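Local atomic coordinates of YlmD (PDB entry 6T1B), a protein that catalyses the phosphorolysis of adenosine, inosine and S-methyl-5'-thioadenosine, also deaminates adenosine, and uses a catalytic zinc ion to bind its substrate. Residues 4-9 with 238-243; 19-24 with 266-271; 67-72 with 116-121; 109-114 with 136-141. All coordinates share one frame; numbering follows the deposited sequence.

Contact 1 (4-9 with 238-243); sequences DIFQQE and YVSERC
The edge of the Arg242 guanidinium meets the carbonyl of Phe6, and Asp4 OD1 comes to the guanidinium obliquely; Ser240 CB packs obliquely on the Phe6 ring, 3.9 Å from CD1, as does Ile5 CG2 on the Tyr238 ring. Arg242 grips Phe6 O side-on with two nitrogens, NE at 3.1 Å and NH2 at 3.0 Å. The carboxylate plane of Asp4 stands 75° from that of the guanidinium, and Asp4 OD1 forms a salt bridge with Arg242 NE at 3.5 Å. Asp4 CG is anti to the backbone N (chi1 -157°), on the side of Ser240 and Arg242. Each oxygen uses its syn lone pair: OD1 accepts from Ser240 OG at 2.8 Å and OD2 from Glu241 N at 2.9 Å. OD1 also takes Phe6 N on its anti side, tilted out of the carboxylate plane, closing an Asx turn; Ser240 OG accepts from Arg242 N in an ST turn. Next along the chain, Cys243 binds the probably structural zinc. With one hydroxyl (Ser240 OG) and one backbone N-H (Phe6) on OD1, a backbone N-H (Glu241) on OD2 and a guanidinium nearby, Asp4 would probably stay ionised, its rotation fixed.

Contact 2 (19-24 with 266-271); sequences PPFAGA and AFIGRR
Phe21 and Ala24 make a small, mainly apolar contact with Ile268, Gly269 and Arg270, where the loop after strand 13-16 passes beside strand 264-269. The Phe21 ring presents its edge: Ile268 CD1 lies in the ring plane, 3.7 Å from CE2 and 3.8 Å from CD2, and the two side chains meet at about a right angle. Ile268 reaches this far because its CG1 is anti to the backbone N (chi1 -173°) and chi2 carries CD1 onward in an extended chain. Nearer the backbone, Ala24 CB sits 4.2 Å from Ile268 CG1 and 3.4 Å from Gly269 O. The loop turns here by a type I beta turn from Phe21 to Ala24, closed by the bond from Ala24 N to Phe21 O, and so delivers the chain into strand 25-29, which pairs antiparallel with strand 264-269 through the backbone bond of Gly269 with Val25. Phe21 also touches Tyr130 and Val132, and Ile268 touches Val139 and Leu141, so both side chains lie between this sheet and the one that holds strands 127-133 and 138-144. At Gly23 a water links the two segments. Gly23 O approaches Arg270 CG at 3.9 Å and accepts a bond of 2.8 Å from the water, whose oxygen in turn accepts from Arg271 N at 2.9 Å.

Contact 3 (67-72 with 116-121); sequences LAFPLE and GVLLAL
Leu118 packs against Phe69 and Leu67 through CB and both methyls. Its CB stands over one face of the Phe69 ring, displaced toward the rim, 4.0 Å from the centroid and 25° off the normal, a CH-pi contact in which CE2 is the closest ring atom at 3.7 Å. CG is anti to the backbone N (chi1 -166°), and from it the two methyls go to different partners. CD1 comes to 4.1 Å from both Phe69 CD1 and Phe69 CE1. CD2 meets Leu67 CD1 at 4.2 Å, the two leucines crossing at about a right angle. The far end of the ring reaches the backbone at Gly116 and Val117: Val117 N lies in the ring plane at its edge, 3.8 Å from CZ, with Gly116 C next to it. An alanine in place of Phe69 would probably open a gap beside Leu118, leaving its CB and CD1 without the ring they pack on. Helix 53-67 ends just before, in a Schellman motif at Ala68, and the chain then passes alongside strand 118-123 to become its parallel neighbour, strand 74-75. All five touching residues are buried, and the helix end and the residues just past it meet the strand by apolar and CH-pi contact, with no polar link between these side chains.

Contact 4 (109-114 with 136-141); sequences GLYTDE and AGLVGL
Thr112 and Val139 each place CG2 between the backbone N and the carbonyl carbon, Thr112 with OG1 anti to N (chi1 -174°), and the two methyls meet side by side at 3.7 Å. Tyr111 likewise has CG between N and the carbonyl carbon (chi1 69°), on the Leu138 side; the ring then lies alongside Leu138, with CD1 3.7 Å from Leu138 CD2. Leu138 CD2 also lies 3.7 Å from Asp113 CB. Four backbone bonds hold the strands together: Leu110 and Leu141 bond reciprocally, each N at 2.9 Å from the other's O, and Thr112 and Val139 also bond reciprocally. Between these pairs, Gly140 faces Tyr111 in a non-hydrogen-bonded pair, where a CB on the glycine would crowd that of Tyr111. Tyr111 OH bonds to Glu165. Thr112 OG1 bonds to Val88 O and accepts from Glu114 N, forming an ST turn. An alanine here removes OG1 and CG2, and would probably cost Glu114 N its turn acceptor and Val88 O a partner, and open a gap beside Val139. Antiparallel strands 109-112 and 138-144 thus pair inside a mixed sheet; on the latter's other side a G1 beta bulge, Gly137 and Leu138 facing Ala133, lies in the pairing with strand 127-133, and strand 138-144 runs on to His143, a catalytic zinc ligand.

Contacts 2, 3 and 4 form one continuous region. Strands 264-269 and 118-123 are neighbours in a sheet, and Arg270 O lies 2.7 Å from Gly116 N, a probable hydrogen bond, while Arg271 NH2 reaches Leu67 O at 2.7 Å. The other sheet packs on this one: Leu119 CD1 comes within 3.6 Å of Leu110 O, and Ile268 CG2 within 3.6 Å of Gly140 O. Contact 1 stands apart, its centre about 21 Å from those of contacts 3 and 4, yet Tyr238 OH touches Pro20 CD of contact 2 at 3.4 Å. In contact 4 the Leu110 side chain lies about 9 Å from inosine; in contact 3 that of Leu118 lies about 13 Å away. Contact 1 supplies Cys243 to the second zinc.

Contact 1 (4-9 with 238-243)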
loop_
_atom_site.group_PDB
_atom_site.type_symbol
_atom_site.label_atom_id
_atom_site.label_comp_id
_atom_site.label_asym_id
_atom_site.label_seq_id
_atom_site.Cartn_x
_atom_site.Cartn_y
_atom_site.Cartn_z
ATOM N N ASP A 4 1.585 0.035 17.657
ATOM C CA ASP A 4 1.449 -0.274 16.242
ATOM C C ASP A 4 2.727 0.089 15.497
ATOM O O ASP A 4 3.445 1.019 15.871
ATOM C CB ASP A 4 0.260 0.460 15.630
ATOM C CG ASP A 4 -0.254 -0.222 14.372
ATOM O OD1 ASP A 4 0.113 0.221 13.268
ATOM O OD2 ASP A 4 -1.002 -1.219 14.513
ATOM N N ILE A 5 3.018 -0.672 14.441
ATOM C CA ILE A 5 4.202 -0.381 13.653
ATOM C C ILE A 5 4.080 0.937 12.898
ATOM O O ILE A 5 5.103 1.492 12.476
ATOM C CB ILE A 5 4.568 -1.531 12.707
ATOM C CG1 ILE A 5 3.380 -1.917 11.848
ATOM C CG2 ILE A 5 5.010 -2.747 13.485
ATOM C CD1 ILE A 5 3.785 -2.397 10.486
ATOM N N PHE A 6 2.854 1.449 12.684
ATOM C CA PHE A 6 2.635 2.746 12.056
ATOM C C PHE A 6 2.252 3.749 13.134
ATOM O O PHE A 6 1.200 3.621 13.774
ATOM C CB PHE A 6 1.569 2.654 10.970
ATOM C CG PHE A 6 2.080 2.048 9.713
ATOM C CD1 PHE A 6 2.181 0.675 9.582
ATOM C CD2 PHE A 6 2.512 2.855 8.668
ATOM C CE1 PHE A 6 2.702 0.113 8.435
ATOM C CE2 PHE A 6 3.015 2.300 7.519
ATOM C CZ PHE A 6 3.102 0.933 7.397
ATOM N N GLN A 7 3.133 4.721 13.362
ATOM C CA GLN A 7 3.049 5.620 14.502
ATOM C C GLN A 7 2.825 7.053 14.041
ATOM O O GLN A 7 3.439 7.511 13.065
ATOM C CB GLN A 7 4.335 5.567 15.318
ATOM C CG GLN A 7 4.759 4.177 15.720
ATOM C CD GLN A 7 6.116 4.159 16.401
ATOM O OE1 GLN A 7 6.983 3.354 16.059
ATOM N NE2 GLN A 7 6.305 5.049 17.370
ATOM N N GLN A 8 1.937 7.752 14.736
ATOM C CA GLN A 8 1.521 9.084 14.328
ATOM C C GLN A 8 2.686 10.059 14.415
ATOM O O GLN A 8 3.385 10.132 15.430
ATOM C CB GLN A 8 0.398 9.554 15.256
ATOM C CG GLN A 8 -0.088 10.972 15.013
ATOM C CD GLN A 8 -1.029 11.061 13.840
ATOM O OE1 GLN A 8 -2.072 10.406 13.818
ATOM N NE2 GLN A 8 -0.659 11.856 12.847
ATOM N N GLU A 9 2.865 10.837 13.350
ATOM C CA GLU A 9 3.843 11.912 13.324
ATOM C C GLU A 9 3.176 13.234 13.700
ATOM O O GLU A 9 1.978 13.302 14.004
ATOM C CB GLU A 9 4.494 11.965 11.944
ATOM C CG GLU A 9 5.433 10.809 11.694
ATOM C CD GLU A 9 6.762 10.968 12.394
ATOM O OE1 GLU A 9 7.213 12.118 12.559
ATOM O OE2 GLU A 9 7.353 9.938 12.784
ATOM N N TYR A 238 5.876 -7.526 9.388
ATOM C CA TYR A 238 5.246 -6.717 10.418
ATOM C C TYR A 238 3.868 -6.330 9.922
ATOM O O TYR A 238 3.730 -5.921 8.769
ATOM C CB TYR A 238 6.062 -5.442 10.624
ATOM C CG TYR A 238 7.480 -5.680 11.111
ATOM C CD1 TYR A 238 8.469 -6.107 10.239
ATOM C CD2 TYR A 238 7.826 -5.472 12.441
ATOM C CE1 TYR A 238 9.777 -6.333 10.679
ATOM C CE2 TYR A 238 9.128 -5.682 12.886
ATOM C CZ TYR A 238 10.090 -6.111 11.994
ATOM O OH TYR A 238 11.385 -6.319 12.442
ATOM N N VAL A 239 2.852 -6.464 10.768
ATOM C CA VAL A 239 1.469 -6.239 10.337
ATOM C C VAL A 239 0.841 -5.183 11.237
ATOM O O VAL A 239 0.755 -5.365 12.455
ATOM C CB VAL A 239 0.649 -7.538 10.385
ATOM C CG1 VAL A 239 -0.755 -7.312 9.885
ATOM C CG2 VAL A 239 1.322 -8.632 9.572
ATOM N N SER A 240 0.381 -4.087 10.643
ATOM C CA SER A 240 -0.396 -3.103 11.385
ATOM C C SER A 240 -1.748 -3.682 11.786
ATOM O O SER A 240 -2.399 -4.368 10.992
ATOM C CB SER A 240 -0.646 -1.879 10.501
ATOM O OG SER A 240 -1.404 -0.888 11.173
ATOM N N GLU A 241 -2.195 -3.358 12.996
ATOM C CA GLU A 241 -3.524 -3.743 13.452
ATOM C C GLU A 241 -4.582 -2.686 13.124
ATOM O O GLU A 241 -5.760 -2.884 13.452
ATOM C CB GLU A 241 -3.536 -3.993 14.965
ATOM C CG GLU A 241 -2.398 -4.844 15.513
ATOM C CD GLU A 241 -2.638 -6.328 15.378
ATOM O OE1 GLU A 241 -1.954 -7.103 16.081
ATOM O OE2 GLU A 241 -3.504 -6.720 14.569
ATOM N N ARG A 242 -4.197 -1.572 12.513
ATOM C CA ARG A 242 -5.141 -0.489 12.284
ATOM C C ARG A 242 -6.097 -0.850 11.157
ATOM O O ARG A 242 -5.673 -1.281 10.071
ATOM C CB ARG A 242 -4.387 0.787 11.923
ATOM C CG ARG A 242 -3.496 1.315 13.014
ATOM C CD ARG A 242 -2.749 2.518 12.498
ATOM N NE ARG A 242 -1.845 3.111 13.475
ATOM C CZ ARG A 242 -2.187 4.046 14.354
ATOM N NH1 ARG A 242 -3.430 4.488 14.415
ATOM N NH2 ARG A 242 -1.271 4.523 15.187
ATOM N N CYS A 243 -7.394 -0.617 11.401
ATOM C CA CYS A 243 -8.447 -0.808 10.406
ATOM C C CYS A 243 -8.878 0.558 9.882
ATOM O O CYS A 243 -9.263 1.429 10.671
ATOM C CB CYS A 243 -9.674 -1.490 11.035
ATOM S SG CYS A 243 -11.082 -1.654 9.910
HETATM O O HOH W 1 1.233 -3.276 14.638
#

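Contact 2 (19-24 with 266-271)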
loop_
_atom_site.group_PDB
_atom_site.type_symbol
_atom_site.label_atom_id
_atom_site.label_comp_id
_atom_site.label_asym_id
_atom_site.label_seq_id
_atom_site.Cartn_x
_atom_site.Cartn_y
_atom_site.Cartn_z
ATOM N N PRO A 19 11.794 -1.790 12.521
ATOM C CA PRO A 19 13.239 -1.474 12.478
ATOM C C PRO A 19 13.849 -1.604 11.092
ATOM O O PRO A 19 14.673 -0.758 10.708
ATOM C CB PRO A 19 13.854 -2.490 13.454
ATOM C CG PRO A 19 12.771 -2.757 14.421
ATOM C CD PRO A 19 11.474 -2.679 13.660
ATOM N N PRO A 20 13.482 -2.617 10.298
ATOM C CA PRO A 20 14.112 -2.748 8.971
ATOM C C PRO A 20 13.825 -1.580 8.029
ATOM O O PRO A 20 14.516 -1.445 7.016
ATOM C CB PRO A 20 13.546 -4.067 8.421
ATOM C CG PRO A 20 13.023 -4.797 9.611
ATOM C CD PRO A 20 12.567 -3.743 10.578
ATOM N N PHE A 21 12.836 -0.740 8.320
ATOM C CA PHE A 21 12.486 0.389 7.473
ATOM C C PHE A 21 13.128 1.683 7.958
ATOM O O PHE A 21 12.851 2.759 7.408
ATOM C CB PHE A 21 10.954 0.498 7.366
ATOM C CG PHE A 21 10.323 -0.627 6.586
ATOM C CD1 PHE A 21 10.009 -1.829 7.179
ATOM C CD2 PHE A 21 10.048 -0.461 5.244
ATOM C CE1 PHE A 21 9.449 -2.858 6.452
ATOM C CE2 PHE A 21 9.482 -1.479 4.519
ATOM C CZ PHE A 21 9.175 -2.673 5.123
ATOM N N ALA A 22 14.009 1.594 8.954
ATOM C CA ALA A 22 14.599 2.794 9.532
ATOM C C ALA A 22 15.449 3.565 8.526
ATOM O O ALA A 22 15.625 4.783 8.677
ATOM C CB ALA A 22 15.442 2.418 10.752
ATOM N N GLY A 23 15.984 2.894 7.513
ATOM C CA GLY A 23 16.759 3.557 6.480
ATOM C C GLY A 23 15.958 4.158 5.345
ATOM O O GLY A 23 16.552 4.698 4.397
ATOM N N ALA A 24 14.635 4.121 5.430
ATOM C CA ALA A 24 13.782 4.611 4.365
ATOM C C ALA A 24 12.811 5.638 4.911
ATOM O O ALA A 24 12.554 5.713 6.112
ATOM C CB ALA A 24 12.987 3.485 3.709
ATOM N N ALA A 266 0.281 5.881 0.558
ATOM C CA ALA A 266 1.382 5.089 1.095
ATOM C C ALA A 266 2.616 5.429 0.280
ATOM O O ALA A 266 2.543 5.605 -0.943
ATOM C CB ALA A 266 1.094 3.600 0.945
ATOM N N PHE A 267 3.751 5.525 0.957
ATOM C CA PHE A 267 4.949 5.954 0.260
ATOM C C PHE A 267 6.159 5.253 0.843
ATOM O O PHE A 267 6.187 4.896 2.030
ATOM C CB PHE A 267 5.130 7.473 0.310
ATOM C CG PHE A 267 5.038 8.041 1.696
ATOM C CD1 PHE A 267 6.155 8.141 2.509
ATOM C CD2 PHE A 267 3.814 8.460 2.203
ATOM C CE1 PHE A 267 6.051 8.659 3.786
ATOM C CE2 PHE A 267 3.726 8.981 3.475
ATOM C CZ PHE A 267 4.832 9.055 4.274
ATOM N N ILE A 268 7.138 5.009 -0.014
ATOM C CA ILE A 268 8.442 4.532 0.444
ATOM C C ILE A 268 9.516 4.991 -0.532
ATOM O O ILE A 268 9.349 4.924 -1.758
ATOM C CB ILE A 268 8.441 3.003 0.653
ATOM C CG1 ILE A 268 9.748 2.519 1.292
ATOM C CG2 ILE A 268 8.203 2.243 -0.665
ATOM C CD1 ILE A 268 9.686 1.073 1.802
ATOM N N GLY A 269 10.652 5.404 0.019
ATOM C CA GLY A 269 11.790 5.828 -0.779
ATOM C C GLY A 269 12.999 5.996 0.114
ATOM O O GLY A 269 12.884 5.956 1.344
ATOM N N ARG A 270 14.148 6.178 -0.509
ATOM C CA ARG A 270 15.382 6.452 0.211
ATOM C C ARG A 270 15.906 7.814 -0.192
ATOM O O ARG A 270 15.848 8.186 -1.362
ATOM C CB ARG A 270 16.407 5.361 -0.063
ATOM C CG ARG A 270 15.979 4.047 0.546
ATOM C CD ARG A 270 17.033 2.976 0.447
ATOM N NE ARG A 270 17.400 2.682 -0.933
ATOM C CZ ARG A 270 18.557 3.024 -1.495
ATOM N NH1 ARG A 270 19.474 3.678 -0.791
ATOM N NH2 ARG A 270 18.814 2.701 -2.755
ATOM N N ARG A 271 16.413 8.551 0.792
ATOM C CA ARG A 271 16.940 9.877 0.521
ATOM C C ARG A 271 18.291 9.790 -0.173
ATOM O O ARG A 271 19.120 8.936 0.148
ATOM C CB ARG A 271 17.111 10.643 1.829
ATOM C CG ARG A 271 15.837 10.857 2.594
ATOM C CD ARG A 271 16.061 11.868 3.733
ATOM N NE ARG A 271 14.846 11.980 4.523
ATOM C CZ ARG A 271 13.781 12.697 4.164
ATOM N NH1 ARG A 271 13.805 13.399 3.044
ATOM N NH2 ARG A 271 12.711 12.733 4.945
HETATM O O HOH W 2 16.415 7.306 3.466
#

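Contact 3 (67-72 with 116-121)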
loop_
_atom_site.group_PDB
_atom_site.type_symbol
_atom_site.label_atom_id
_atom_site.label_comp_id
_atom_site.label_asym_id
_atom_site.label_seq_id
_atom_site.Cartn_x
_atom_site.Cartn_y
_atom_site.Cartn_z
ATOM N N LEU A 67 7.746 15.686 4.302
ATOM C CA LEU A 67 8.759 14.655 4.133
ATOM C C LEU A 67 10.090 15.208 3.633
ATOM O O LEU A 67 11.066 14.456 3.574
ATOM C CB LEU A 67 8.284 13.622 3.128
ATOM C CG LEU A 67 7.002 12.843 3.436
ATOM C CD1 LEU A 67 6.725 11.844 2.338
ATOM C CD2 LEU A 67 7.115 12.146 4.792
ATOM N N ALA A 68 10.145 16.470 3.235
ATOM C CA ALA A 68 11.301 17.003 2.534
ATOM C C ALA A 68 11.690 16.089 1.375
ATOM O O ALA A 68 12.848 15.714 1.210
ATOM C CB ALA A 68 12.473 17.205 3.500
ATOM N N PHE A 69 10.694 15.740 0.563
ATOM C CA PHE A 69 10.853 14.788 -0.540
ATOM C C PHE A 69 10.001 15.337 -1.680
ATOM O O PHE A 69 8.798 15.066 -1.763
ATOM C CB PHE A 69 10.436 13.377 -0.125
ATOM C CG PHE A 69 11.244 12.288 -0.770
ATOM C CD1 PHE A 69 11.924 11.352 0.003
ATOM C CD2 PHE A 69 11.346 12.209 -2.147
ATOM C CE1 PHE A 69 12.678 10.348 -0.598
ATOM C CE2 PHE A 69 12.096 11.208 -2.750
ATOM C CZ PHE A 69 12.741 10.272 -1.979
ATOM N N PRO A 70 10.597 16.164 -2.551
ATOM C CA PRO A 70 9.808 16.911 -3.535
ATOM C C PRO A 70 8.902 16.058 -4.406
ATOM O O PRO A 70 9.239 14.936 -4.789
ATOM C CB PRO A 70 10.880 17.607 -4.382
ATOM C CG PRO A 70 12.004 17.837 -3.393
ATOM C CD PRO A 70 12.010 16.602 -2.533
ATOM N N LEU A 71 7.747 16.635 -4.731
ATOM C CA LEU A 71 6.742 15.968 -5.550
ATOM C C LEU A 71 7.307 15.560 -6.901
ATOM O O LEU A 71 6.896 14.527 -7.445
ATOM C CB LEU A 71 5.549 16.922 -5.716
ATOM C CG LEU A 71 4.349 16.374 -6.483
ATOM C CD1 LEU A 71 3.822 15.059 -5.977
ATOM C CD2 LEU A 71 3.224 17.417 -6.441
ATOM N N GLU A 72 8.253 16.334 -7.439
ATOM C CA GLU A 72 8.896 16.003 -8.709
ATOM C C GLU A 72 9.653 14.676 -8.669
ATOM O O GLU A 72 10.054 14.163 -9.724
ATOM C CB GLU A 72 9.880 17.115 -9.080
ATOM C CG GLU A 72 9.233 18.449 -9.441
ATOM C CD GLU A 72 8.630 19.180 -8.247
ATOM O OE1 GLU A 72 9.104 18.981 -7.110
ATOM O OE2 GLU A 72 7.667 19.954 -8.443
ATOM N N GLY A 116 16.360 8.643 -3.981
ATOM C CA GLY A 116 15.805 9.828 -4.612
ATOM C C GLY A 116 14.522 9.603 -5.374
ATOM O O GLY A 116 14.100 10.480 -6.134
ATOM N N VAL A 117 13.847 8.481 -5.158
ATOM C CA VAL A 117 12.650 8.094 -5.890
ATOM C C VAL A 117 11.614 7.681 -4.852
ATOM O O VAL A 117 11.807 6.683 -4.150
ATOM C CB VAL A 117 12.946 6.921 -6.847
ATOM C CG1 VAL A 117 11.686 6.463 -7.531
ATOM C CG2 VAL A 117 14.002 7.335 -7.842
ATOM N N LEU A 118 10.518 8.421 -4.750
ATOM C CA LEU A 118 9.479 8.115 -3.777
ATOM C C LEU A 118 8.363 7.352 -4.462
ATOM O O LEU A 118 7.613 7.918 -5.253
ATOM C CB LEU A 118 8.943 9.383 -3.106
ATOM C CG LEU A 118 8.106 9.088 -1.858
ATOM C CD1 LEU A 118 8.964 8.659 -0.677
ATOM C CD2 LEU A 118 7.204 10.265 -1.485
ATOM N N LEU A 119 8.219 6.063 -4.152
ATOM C CA LEU A 119 7.100 5.291 -4.659
ATOM C C LEU A 119 5.866 5.743 -3.899
ATOM O O LEU A 119 5.903 5.852 -2.663
ATOM C CB LEU A 119 7.337 3.801 -4.425
ATOM C CG LEU A 119 8.700 3.306 -4.946
ATOM C CD1 LEU A 119 8.811 1.816 -4.643
ATOM C CD2 LEU A 119 8.917 3.578 -6.383
ATOM N N ALA A 120 4.761 5.965 -4.601
ATOM C CA ALA A 120 3.602 6.604 -3.994
ATOM C C ALA A 120 2.338 5.983 -4.577
ATOM O O ALA A 120 2.053 6.150 -5.771
ATOM C CB ALA A 120 3.668 8.111 -4.251
ATOM N N LEU A 121 1.568 5.286 -3.725
ATOM C CA LEU A 121 0.345 4.603 -4.120
ATOM C C LEU A 121 -0.812 5.023 -3.201
ATOM O O LEU A 121 -0.593 5.340 -2.024
ATOM C CB LEU A 121 0.517 3.072 -4.096
ATOM C CG LEU A 121 1.201 2.446 -5.313
ATOM C CD1 LEU A 121 2.695 2.667 -5.483
ATOM C CD2 LEU A 121 0.911 0.939 -5.328
#

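Contact 4 (109-114 with 136-141)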
loop_
_atom_site.group_PDB
_atom_site.type_symbol
_atom_site.label_atom_id
_atom_site.label_comp_id
_atom_site.label_asym_id
_atom_site.label_seq_id
_atom_site.Cartn_x
_atom_site.Cartn_y
_atom_site.Cartn_z
ATOM N N GLY A 109 1.903 -2.288 -8.396
ATOM C CA GLY A 109 3.028 -2.206 -7.496
ATOM C C GLY A 109 4.228 -1.671 -8.239
ATOM O O GLY A 109 4.326 -1.763 -9.467
ATOM N N LEU A 110 5.164 -1.134 -7.461
ATOM C CA LEU A 110 6.372 -0.539 -7.994
ATOM C C LEU A 110 7.531 -0.938 -7.098
ATOM O O LEU A 110 7.344 -1.177 -5.900
ATOM C CB LEU A 110 6.317 0.991 -7.977
ATOM C CG LEU A 110 5.215 1.632 -8.801
ATOM C CD1 LEU A 110 5.144 3.125 -8.540
ATOM C CD2 LEU A 110 5.391 1.315 -10.266
ATOM N N TYR A 111 8.732 -0.981 -7.667
ATOM C CA TYR A 111 9.906 -1.097 -6.814
ATOM C C TYR A 111 11.067 -0.351 -7.442
ATOM O O TYR A 111 11.071 -0.087 -8.646
ATOM C CB TYR A 111 10.307 -2.538 -6.506
ATOM C CG TYR A 111 10.865 -3.375 -7.627
ATOM C CD1 TYR A 111 12.235 -3.471 -7.831
ATOM C CD2 TYR A 111 10.029 -4.139 -8.421
ATOM C CE1 TYR A 111 12.753 -4.285 -8.818
ATOM C CE2 TYR A 111 10.548 -4.950 -9.398
ATOM C CZ TYR A 111 11.891 -5.022 -9.596
ATOM O OH TYR A 111 12.382 -5.853 -10.582
ATOM N N THR A 112 12.071 -0.024 -6.627
ATOM C CA THR A 112 13.265 0.626 -7.140
ATOM C C THR A 112 14.455 0.284 -6.257
ATOM O O THR A 112 14.310 0.075 -5.043
ATOM C CB THR A 112 13.086 2.147 -7.211
ATOM O OG1 THR A 112 14.208 2.768 -7.841
ATOM C CG2 THR A 112 12.910 2.755 -5.820
ATOM N N ASP A 113 15.626 0.254 -6.868
ATOM C CA ASP A 113 16.865 0.123 -6.121
ATOM C C ASP A 113 17.668 1.420 -6.093
ATOM O O ASP A 113 18.810 1.432 -5.648
ATOM C CB ASP A 113 17.696 -1.073 -6.604
ATOM C CG ASP A 113 18.220 -0.905 -8.012
ATOM O OD1 ASP A 113 17.968 0.139 -8.618
ATOM O OD2 ASP A 113 18.891 -1.838 -8.514
ATOM N N GLU A 114 17.052 2.536 -6.484
ATOM C CA GLU A 114 17.717 3.826 -6.502
ATOM C C GLU A 114 17.209 4.702 -5.371
ATOM O O GLU A 114 16.047 4.603 -4.974
ATOM C CB GLU A 114 17.492 4.536 -7.846
ATOM C CG GLU A 114 17.982 3.724 -9.026
ATOM C CD GLU A 114 17.927 4.443 -10.354
ATOM O OE1 GLU A 114 18.320 3.809 -11.355
ATOM O OE2 GLU A 114 17.504 5.617 -10.415
ATOM N N ALA A 136 20.543 -4.419 0.092
ATOM C CA ALA A 136 20.603 -4.209 -1.347
ATOM C C ALA A 136 20.027 -2.878 -1.791
ATOM O O ALA A 136 20.043 -2.580 -2.990
ATOM C CB ALA A 136 19.870 -5.338 -2.063
ATOM N N GLY A 137 19.466 -2.088 -0.885
ATOM C CA GLY A 137 18.925 -0.806 -1.283
ATOM C C GLY A 137 17.672 -0.891 -2.129
ATOM O O GLY A 137 17.387 0.037 -2.887
ATOM N N LEU A 138 16.857 -1.936 -1.964
ATOM C CA LEU A 138 15.594 -2.082 -2.673
ATOM C C LEU A 138 14.454 -1.667 -1.766
ATOM O O LEU A 138 14.440 -2.012 -0.570
ATOM C CB LEU A 138 15.344 -3.535 -3.086
ATOM C CG LEU A 138 15.978 -3.967 -4.397
ATOM C CD1 LEU A 138 16.164 -5.463 -4.480
ATOM C CD2 LEU A 138 15.092 -3.461 -5.536
ATOM N N VAL A 139 13.506 -0.939 -2.337
ATOM C CA VAL A 139 12.237 -0.688 -1.675
ATOM C C VAL A 139 11.143 -1.012 -2.681
ATOM O O VAL A 139 11.324 -0.838 -3.898
ATOM C CB VAL A 139 12.089 0.759 -1.143
ATOM C CG1 VAL A 139 13.101 1.037 -0.043
ATOM C CG2 VAL A 139 12.181 1.793 -2.283
ATOM N N GLY A 140 9.983 -1.420 -2.170
ATOM C CA GLY A 140 8.852 -1.710 -3.026
ATOM C C GLY A 140 7.562 -1.383 -2.317
ATOM O O GLY A 140 7.509 -1.314 -1.079
ATOM N N LEU A 141 6.511 -1.228 -3.119
ATOM C CA LEU A 141 5.205 -0.925 -2.560
ATOM C C LEU A 141 4.156 -1.500 -3.490
ATOM O O LEU A 141 4.181 -1.263 -4.710
ATOM C CB LEU A 141 5.037 0.599 -2.426
ATOM C CG LEU A 141 3.738 1.125 -1.828
ATOM C CD1 LEU A 141 3.424 0.545 -0.474
ATOM C CD2 LEU A 141 3.838 2.660 -1.765
HETATM O O HOH W 3 20.473 -0.376 -4.462
HETATM O O HOH W 4 15.548 2.308 -3.142
#